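Local atomic coordinates of L protein (CAS virus, PDB entry 5MV0), a protein that probably contributes a cap-snatching endonuclease domain to the viral polymerase, cutting host mRNA to supply capped primers for transcription. Residues T106-D112 with E186-S190; R156-E160 with T198-F203; I85-G89 with V101-S105. One frame throughout, in Å; residues are numbered along the deposited sequence.

Contact 1 of 3, residues T106-D112 with E186-S190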
loop_
_atom_site.group_PDB
_atom_site.type_symbol
_atom_site.label_atom_id
_atom_site.label_comp_id
_atom_site.label_asym_id
_atom_site.label_seq_id
_atom_site.Cartn_x
_atom_site.Cartn_y
_atom_site.Cartn_z
ATOM N N THR B 106 12.244 13.526 -13.940
ATOM C CA THR B 106 13.366 12.695 -14.342
ATOM C C THR B 106 13.595 12.867 -15.830
ATOM O O THR B 106 12.640 12.955 -16.609
ATOM C CB THR B 106 13.143 11.196 -14.011
ATOM O OG1 THR B 106 12.025 10.693 -14.761
ATOM C CG2 THR B 106 12.887 11.010 -12.521
ATOM N N ARG B 107 14.870 12.941 -16.207
ATOM C CA ARG B 107 15.304 12.991 -17.598
ATOM C C ARG B 107 16.653 12.301 -17.623
ATOM O O ARG B 107 17.514 12.624 -16.799
ATOM C CB ARG B 107 15.431 14.428 -18.138
ATOM C CG ARG B 107 14.125 15.233 -18.300
ATOM C CD ARG B 107 13.219 14.598 -19.355
ATOM N NE ARG B 107 12.079 15.455 -19.691
ATOM C CZ ARG B 107 10.970 15.542 -18.959
ATOM N NH1 ARG B 107 10.861 14.836 -17.838
ATOM N NH2 ARG B 107 9.976 16.335 -19.344
ATOM N N SER B 108 16.834 11.357 -18.545
ATOM C CA SER B 108 18.016 10.499 -18.464
ATOM C C SER B 108 19.287 11.254 -18.845
ATOM O O SER B 108 20.351 11.019 -18.260
ATOM C CB SER B 108 17.849 9.260 -19.350
ATOM O OG SER B 108 17.600 9.625 -20.699
ATOM N N MET B 109 19.194 12.170 -19.805
ATOM C CA MET B 109 20.354 12.874 -20.355
ATOM C C MET B 109 20.502 14.251 -19.727
ATOM O O MET B 109 19.512 14.996 -19.640
ATOM C CB MET B 109 20.223 13.021 -21.870
ATOM C CG MET B 109 20.236 11.718 -22.674
ATOM S SD MET B 109 21.802 10.800 -22.623
ATOM C CE MET B 109 21.656 9.793 -21.147
ATOM N N PRO B 110 21.717 14.637 -19.324
ATOM C CA PRO B 110 21.888 15.941 -18.660
ATOM C C PRO B 110 21.448 17.121 -19.498
ATOM O O PRO B 110 20.983 18.120 -18.932
ATOM C CB PRO B 110 23.396 15.990 -18.357
ATOM C CG PRO B 110 24.013 14.886 -19.167
ATOM C CD PRO B 110 22.956 13.840 -19.309
ATOM N N SER B 111 21.576 17.054 -20.827
ATOM C CA SER B 111 21.131 18.180 -21.644
ATOM C C SER B 111 19.612 18.291 -21.635
ATOM O O SER B 111 19.066 19.399 -21.700
ATOM C CB SER B 111 21.651 18.049 -23.076
ATOM O OG SER B 111 21.066 16.939 -23.731
ATOM N N ASP B 112 18.914 17.152 -21.575
ATOM C CA ASP B 112 17.466 17.181 -21.378
ATOM C C ASP B 112 17.106 17.657 -19.977
ATOM O O ASP B 112 16.117 18.376 -19.796
ATOM C CB ASP B 112 16.871 15.800 -21.645
ATOM C CG ASP B 112 16.772 15.491 -23.121
ATOM O OD1 ASP B 112 16.605 16.447 -23.906
ATOM O OD2 ASP B 112 16.883 14.303 -23.497
ATOM N N GLU B 186 12.138 9.046 -24.439
ATOM C CA GLU B 186 12.773 9.348 -23.154
ATOM C C GLU B 186 12.798 8.121 -22.248
ATOM O O GLU B 186 13.815 7.832 -21.601
ATOM C CB GLU B 186 12.044 10.507 -22.463
ATOM C CG GLU B 186 12.398 10.713 -20.984
ATOM C CD GLU B 186 13.879 11.001 -20.763
ATOM O OE1 GLU B 186 14.515 11.518 -21.699
ATOM O OE2 GLU B 186 14.405 10.705 -19.660
ATOM N N LEU B 187 11.694 7.374 -22.199
ATOM C CA LEU B 187 11.678 6.166 -21.387
ATOM C C LEU B 187 12.632 5.117 -21.946
ATOM O O LEU B 187 13.315 4.431 -21.180
ATOM C CB LEU B 187 10.254 5.621 -21.275
ATOM C CG LEU B 187 9.307 6.611 -20.587
ATOM C CD1 LEU B 187 7.879 6.145 -20.678
ATOM C CD2 LEU B 187 9.695 6.863 -19.125
ATOM N N LYS B 188 12.713 4.989 -23.277
ATOM C CA LYS B 188 13.673 4.051 -23.854
ATOM C C LYS B 188 15.099 4.427 -23.469
ATOM O O LYS B 188 15.895 3.558 -23.091
ATOM C CB LYS B 188 13.534 4.001 -25.376
ATOM C CG LYS B 188 12.481 3.046 -25.868
ATOM C CD LYS B 188 12.901 2.396 -27.188
ATOM C CE LYS B 188 12.989 3.416 -28.310
ATOM N NZ LYS B 188 13.372 2.776 -29.600
ATOM N N ARG B 189 15.429 5.720 -23.539
ATOM C CA ARG B 189 16.748 6.179 -23.110
ATOM C C ARG B 189 16.976 5.891 -21.632
ATOM O O ARG B 189 18.054 5.429 -21.241
ATOM C CB ARG B 189 16.904 7.675 -23.380
ATOM C CG ARG B 189 17.173 8.023 -24.836
ATOM C CD ARG B 189 17.688 9.462 -24.972
ATOM N NE ARG B 189 16.746 10.420 -24.411
ATOM C CZ ARG B 189 15.747 10.972 -25.093
ATOM N NH1 ARG B 189 15.568 10.672 -26.375
ATOM N NH2 ARG B 189 14.929 11.824 -24.488
ATOM N N SER B 190 15.971 6.169 -20.795
ATOM C CA SER B 190 16.079 5.872 -19.369
ATOM C C SER B 190 16.354 4.395 -19.128
ATOM O O SER B 190 17.093 4.038 -18.201
ATOM C CB SER B 190 14.801 6.302 -18.641
ATOM O OG SER B 190 14.671 7.714 -18.649
HETATM O O HOH W 1 12.160 9.828 -17.571
HETATM O O HOH W 2 17.023 12.377 -21.544
#
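Ser108 meets the helix 181-192 mainly through Glu186. Its backbone N donates to Glu186 OE2 at 2.8 Å, an N-H...O angle of 143°, reaching the syn lone pair of that oxygen. Glu186 can arrive there because CG stands anti to the backbone N (chi1 167°) and the chain then bends at chi2. Packing is close here: Ser108 OG lies 3.4 Å from Arg189 CB, and Ser108 CB touches Ser190 OG at 3.6 Å. Alongside, the methylene CD of Arg107 rests on the carboxylate carbon of Glu186, the two chains crossing near a right angle.

Two waters join in. One bonds with Thr106 OG1 and donates to Glu186 OE2; the other, firmly held, accepts from Ser108 OG and Met109 N and donates to Asp112 OD2 and Glu186 OE1. Arg189 NH2 forms a hydrogen-bonded salt bridge with Glu186 OE1, 2.8 Å, on the anti side of that oxygen. The same nitrogen lies 3.3 Å from Asp112 OD2, well out of the guanidinium plane, a charge attraction alone; Asp112 OD1 has its own salt bridge to Arg115. The margin is looser, Met109 CG skimming Arg189 CD at 4.1 Å. The arrangement is a salt-bridge network of Asp112, Glu186 and Arg189, clasping the start of helix 110-122, with Met109 at the N-cap position, to the helix 181-192.

Contact 2 of 3, residues R156-E160 with T198-F203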
loop_
_atom_site.group_PDB
_atom_site.type_symbol
_atom_site.label_atom_id
_atom_site.label_comp_id
_atom_site.label_asym_id
_atom_site.label_seq_id
_atom_site.Cartn_x
_atom_site.Cartn_y
_atom_site.Cartn_z
ATOM N N ARG B 156 14.525 -1.851 -7.636
ATOM C CA ARG B 156 14.144 -2.848 -8.628
ATOM C C ARG B 156 12.694 -2.664 -9.068
ATOM O O ARG B 156 12.356 -2.908 -10.234
ATOM C CB ARG B 156 14.362 -4.250 -8.061
ATOM C CG ARG B 156 14.108 -5.362 -9.049
ATOM C CD ARG B 156 14.941 -5.163 -10.300
ATOM N NE ARG B 156 14.674 -6.181 -11.314
ATOM C CZ ARG B 156 15.407 -7.274 -11.498
ATOM N NH1 ARG B 156 16.467 -7.509 -10.730
ATOM N NH2 ARG B 156 15.078 -8.129 -12.459
ATOM N N LEU B 157 11.822 -2.238 -8.154
ATOM C CA LEU B 157 10.419 -2.057 -8.527
ATOM C C LEU B 157 10.230 -0.826 -9.415
ATOM O O LEU B 157 9.426 -0.856 -10.355
ATOM C CB LEU B 157 9.549 -1.972 -7.274
ATOM C CG LEU B 157 9.495 -3.237 -6.407
ATOM C CD1 LEU B 157 8.569 -3.045 -5.200
ATOM C CD2 LEU B 157 9.057 -4.445 -7.241
ATOM N N LEU B 158 10.955 0.265 -9.139
ATOM C CA LEU B 158 10.957 1.402 -10.058
ATOM C C LEU B 158 11.435 0.984 -11.433
ATOM O O LEU B 158 10.913 1.457 -12.454
ATOM C CB LEU B 158 11.858 2.525 -9.542
ATOM C CG LEU B 158 11.310 3.618 -8.626
ATOM C CD1 LEU B 158 10.219 4.461 -9.327
ATOM C CD2 LEU B 158 10.794 3.008 -7.354
ATOM N N PHE B 159 12.474 0.148 -11.476
ATOM C CA PHE B 159 12.962 -0.377 -12.744
ATOM C C PHE B 159 11.882 -1.176 -13.463
ATOM O O PHE B 159 11.685 -1.024 -14.672
ATOM C CB PHE B 159 14.199 -1.257 -12.526
ATOM C CG PHE B 159 14.546 -2.075 -13.738
ATOM C CD1 PHE B 159 15.167 -1.473 -14.832
ATOM C CD2 PHE B 159 14.190 -3.418 -13.823
ATOM C CE1 PHE B 159 15.452 -2.209 -15.980
ATOM C CE2 PHE B 159 14.471 -4.156 -14.969
ATOM C CZ PHE B 159 15.111 -3.559 -16.042
ATOM N N GLU B 160 11.192 -2.064 -12.738
ATOM C CA GLU B 160 10.185 -2.911 -13.379
ATOM C C GLU B 160 9.019 -2.099 -13.927
ATOM O O GLU B 160 8.428 -2.484 -14.945
ATOM C CB GLU B 160 9.671 -3.969 -12.397
ATOM C CG GLU B 160 10.715 -4.997 -12.018
ATOM C CD GLU B 160 11.173 -5.838 -13.202
ATOM O OE1 GLU B 160 10.367 -6.077 -14.120
ATOM O OE2 GLU B 160 12.351 -6.252 -13.226
ATOM N N THR B 198 20.367 -6.091 -14.224
ATOM C CA THR B 198 18.981 -5.707 -13.990
ATOM C C THR B 198 18.151 -5.847 -15.264
ATOM O O THR B 198 17.019 -6.351 -15.232
ATOM C CB THR B 198 18.944 -4.274 -13.463
ATOM O OG1 THR B 198 19.735 -4.185 -12.264
ATOM C CG2 THR B 198 17.515 -3.826 -13.160
ATOM N N LEU B 199 18.716 -5.428 -16.400
ATOM C CA LEU B 199 17.982 -5.427 -17.659
ATOM C C LEU B 199 17.623 -6.832 -18.122
ATOM O O LEU B 199 16.605 -7.010 -18.799
ATOM C CB LEU B 199 18.803 -4.714 -18.736
ATOM C CG LEU B 199 18.751 -3.191 -18.734
ATOM C CD1 LEU B 199 19.937 -2.582 -19.481
ATOM C CD2 LEU B 199 17.428 -2.717 -19.345
ATOM N N THR B 200 18.439 -7.838 -17.786
ATOM C CA THR B 200 18.281 -9.162 -18.370
ATOM C C THR B 200 17.837 -10.226 -17.379
ATOM O O THR B 200 17.530 -11.345 -17.798
ATOM C CB THR B 200 19.591 -9.625 -19.043
ATOM O OG1 THR B 200 20.648 -9.734 -18.070
ATOM C CG2 THR B 200 20.000 -8.656 -20.161
ATOM N N SER B 201 17.789 -9.921 -16.090
ATOM C CA SER B 201 17.468 -10.945 -15.111
ATOM C C SER B 201 15.959 -11.168 -15.038
ATOM O O SER B 201 15.160 -10.260 -15.283
ATOM C CB SER B 201 17.995 -10.553 -13.734
ATOM O OG SER B 201 17.335 -9.382 -13.297
ATOM N N GLU B 202 15.573 -12.391 -14.694
ATOM C CA GLU B 202 14.160 -12.689 -14.522
ATOM C C GLU B 202 13.637 -11.993 -13.272
ATOM O O GLU B 202 14.336 -11.885 -12.264
ATOM C CB GLU B 202 13.930 -14.201 -14.426
ATOM C CG GLU B 202 12.747 -14.589 -13.533
ATOM C CD GLU B 202 12.139 -15.939 -13.881
ATOM O OE1 GLU B 202 12.549 -16.536 -14.902
ATOM O OE2 GLU B 202 11.240 -16.397 -13.136
ATOM N N PHE B 203 12.416 -11.478 -13.357
ATOM C CA PHE B 203 11.738 -10.881 -12.217
ATOM C C PHE B 203 10.407 -11.590 -12.039
ATOM O O PHE B 203 9.650 -11.748 -13.002
ATOM C CB PHE B 203 11.518 -9.375 -12.400
ATOM C CG PHE B 203 10.763 -8.740 -11.262
ATOM C CD1 PHE B 203 11.412 -8.410 -10.076
ATOM C CD2 PHE B 203 9.403 -8.481 -11.373
ATOM C CE1 PHE B 203 10.713 -7.834 -9.010
ATOM C CE2 PHE B 203 8.706 -7.909 -10.320
ATOM C CZ PHE B 203 9.365 -7.587 -9.136
#
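Ser201 OG is gripped by the guanidinium of Arg156: NH2 donates to it at 2.7 Å and NH1 adds a weak bond at 3.3 Å. The hydroxyl sits near the edge of the group yet 27° out of its plane as seen from NH2, and it has a further weak bond to Lys197 O, in the short helix just before it. Arg156 spans the gap because CG is anti to the backbone N (chi1 -175°) and the chain bends once, at chi2. Its NE donates in plane to Glu160 OE2 at 3.0 Å, on the anti lone pair of that oxygen, which fixes the rotation of the guanidinium between serine and glutamate. Thr198 O lies over one face of the guanidinium and Phe203 CD1 over the opposite one.

The Arg156-Glu160 salt bridge, i to i+4 in helix 155-170, lies where the end of helix 196-200 and the residues after it pack on that helix: the chain leaves helical geometry at Ser201, and Ser201 to Phe203 continue in extended conformation along helix 155-170.

Glu160 also serves as a flat support for the Phe203 ring. Its carboxylate plane is 9° from the ring plane, the two stacked, and CG sits over the ring centre in a CH-pi contact, 3.7 Å from the centroid. Leu157 CD2 meets the same ring at CZ, 3.7 Å away, and Asp32 of the second subunit packs against both Leu157 and Phe203. At the end of helix 196-200 the methyl CG2 of Thr198 lies over the face of the Phe159 ring in a CH-pi contact, 3.4 Å from the centroid, while Leu199 CD2 comes to the edge of that ring. Tyr194 adds an edge-to-face contact with Phe159.

Contact 3 of 3, residues I85-G89 with V101-S105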
loop_
_atom_site.group_PDB
_atom_site.type_symbol
_atom_site.label_atom_id
_atom_site.label_comp_id
_atom_site.label_asym_id
_atom_site.label_seq_id
_atom_site.Cartn_x
_atom_site.Cartn_y
_atom_site.Cartn_z
ATOM N N ILE B 85 -0.328 27.664 -12.532
ATOM C CA ILE B 85 0.749 26.710 -12.304
ATOM C C ILE B 85 0.253 25.730 -11.250
ATOM O O ILE B 85 -0.399 26.135 -10.284
ATOM C CB ILE B 85 2.043 27.403 -11.817
ATOM C CG1 ILE B 85 2.588 28.382 -12.868
ATOM C CG2 ILE B 85 3.107 26.376 -11.453
ATOM C CD1 ILE B 85 3.721 29.251 -12.328
ATOM N N VAL B 86 0.566 24.456 -11.421
ATOM C CA VAL B 86 0.352 23.445 -10.390
ATOM C C VAL B 86 1.703 22.862 -10.015
ATOM O O VAL B 86 2.255 22.025 -10.738
ATOM C CB VAL B 86 -0.625 22.356 -10.860
ATOM C CG1 VAL B 86 -0.743 21.263 -9.804
ATOM C CG2 VAL B 86 -1.984 22.970 -11.162
ATOM N N PRO B 87 2.284 23.279 -8.896
ATOM C CA PRO B 87 3.593 22.755 -8.502
ATOM C C PRO B 87 3.477 21.325 -7.990
ATOM O O PRO B 87 2.428 20.883 -7.516
ATOM C CB PRO B 87 4.031 23.698 -7.383
ATOM C CG PRO B 87 2.723 24.090 -6.736
ATOM C CD PRO B 87 1.723 24.193 -7.881
ATOM N N ASP B 88 4.590 20.601 -8.087
ATOM C CA ASP B 88 4.615 19.238 -7.559
ATOM C C ASP B 88 4.545 19.228 -6.037
ATOM O O ASP B 88 3.985 18.301 -5.440
ATOM C CB ASP B 88 5.878 18.527 -8.026
ATOM C CG ASP B 88 5.881 18.271 -9.503
ATOM O OD1 ASP B 88 4.782 18.045 -10.061
ATOM O OD2 ASP B 88 6.979 18.308 -10.101
ATOM N N GLY B 89 5.117 20.234 -5.396
ATOM C CA GLY B 89 5.073 20.320 -3.953
ATOM C C GLY B 89 5.183 21.764 -3.537
ATOM O O GLY B 89 5.565 22.631 -4.335
ATOM N N VAL B 101 8.203 26.209 -3.486
ATOM C CA VAL B 101 7.540 25.389 -4.495
ATOM C C VAL B 101 8.575 24.487 -5.150
ATOM O O VAL B 101 9.736 24.865 -5.338
ATOM C CB VAL B 101 6.796 26.217 -5.566
ATOM C CG1 VAL B 101 5.585 26.929 -4.974
ATOM C CG2 VAL B 101 7.752 27.197 -6.254
ATOM N N LEU B 102 8.141 23.279 -5.502
ATOM C CA LEU B 102 9.004 22.264 -6.076
ATOM C C LEU B 102 8.484 21.865 -7.448
ATOM O O LEU B 102 7.278 21.654 -7.627
ATOM C CB LEU B 102 9.074 21.026 -5.164
ATOM C CG LEU B 102 9.612 19.764 -5.848
ATOM C CD1 LEU B 102 11.109 19.889 -6.085
ATOM C CD2 LEU B 102 9.271 18.525 -5.028
ATOM N N GLU B 103 9.397 21.765 -8.411
ATOM C CA GLU B 103 9.146 21.132 -9.705
ATOM C C GLU B 103 10.146 19.993 -9.840
ATOM O O GLU B 103 11.359 20.230 -9.903
ATOM C CB GLU B 103 9.287 22.124 -10.859
ATOM C CG GLU B 103 8.276 23.278 -10.841
ATOM C CD GLU B 103 6.861 22.829 -11.178
ATOM O OE1 GLU B 103 6.686 21.664 -11.609
ATOM O OE2 GLU B 103 5.926 23.639 -11.010
ATOM N N ALA B 104 9.648 18.760 -9.881
ATOM C CA ALA B 104 10.507 17.580 -9.914
ATOM C C ALA B 104 10.251 16.780 -11.181
ATOM O O ALA B 104 9.103 16.633 -11.615
ATOM C CB ALA B 104 10.274 16.689 -8.686
ATOM N N SER B 105 11.317 16.249 -11.764
ATOM C CA SER B 105 11.178 15.447 -12.969
ATOM C C SER B 105 12.374 14.522 -13.074
ATOM O O SER B 105 13.397 14.711 -12.403
ATOM C CB SER B 105 11.087 16.334 -14.211
ATOM O OG SER B 105 12.330 17.000 -14.387
HETATM O O HOH W 3 4.241 21.067 -12.137
#
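Ile85 points its CG2 methyl at the carboxylate of Glu103, 4.0 Å from OE2. At Val86 the contact is made through the backbone: a water lies 2.6 Å from Val86 O and equally close to Glu103 OE1. Pro87 CA then comes within 3.5 Å of Glu103 OE2, an oxygen that has a salt bridge to Lys123 and a hydrogen bond with Tyr124 OH; the proline CB brushes Val101 CB. Asp88 does the polar work. Its N donates weakly to Leu102 O, and its side chain, with CG anti to the carbonyl carbon (chi1 -68°), sets OD2 2.7 Å from Ala104 N in a nearly straight bond (172°) on the anti lone pair. At Gly89 the strand pairing begins: its O takes a bond from Leu102 N at 2.9 Å, and its N gives a weak one to Leu102 O.

Two residues, Asp88 and Gly89, thus face one, Leu102: a classic beta bulge at the start of strand 89-93. Asp88 OD2, held by Ala104 N, lies 3.7 Å from Glu103 OE1, with Glu50 close to the other oxygen of Asp88. Gathered in this way, Asp88, Glu103 and Glu50 are consistent with the acidic metal site of PD-(D/E)XK nucleases.

Contact 3 is the buried one, about 9 Å between its centre and that of the chain; contacts 1 and 2 are partly buried, with centres about 14 and 20 Å out. Strand 98-106 serves contact 3 and runs directly into contact 1, whose loop leads to helix 110-122. Contacts 1 and 2 alternate along the chain and use successive helices, 155-170, 181-192 and 196-200, yet do not touch. Chemistry follows place: main-chain pairing and acids gathered beside a beta bulge, salt bridges with water alongside at the strand-to-helix turn, and, farthest out, an arginine-glutamate-serine cluster with two phenylalanine rings packed by CH-pi contacts. Contacts 2 and 3 lie on opposite sides of the chain's centre.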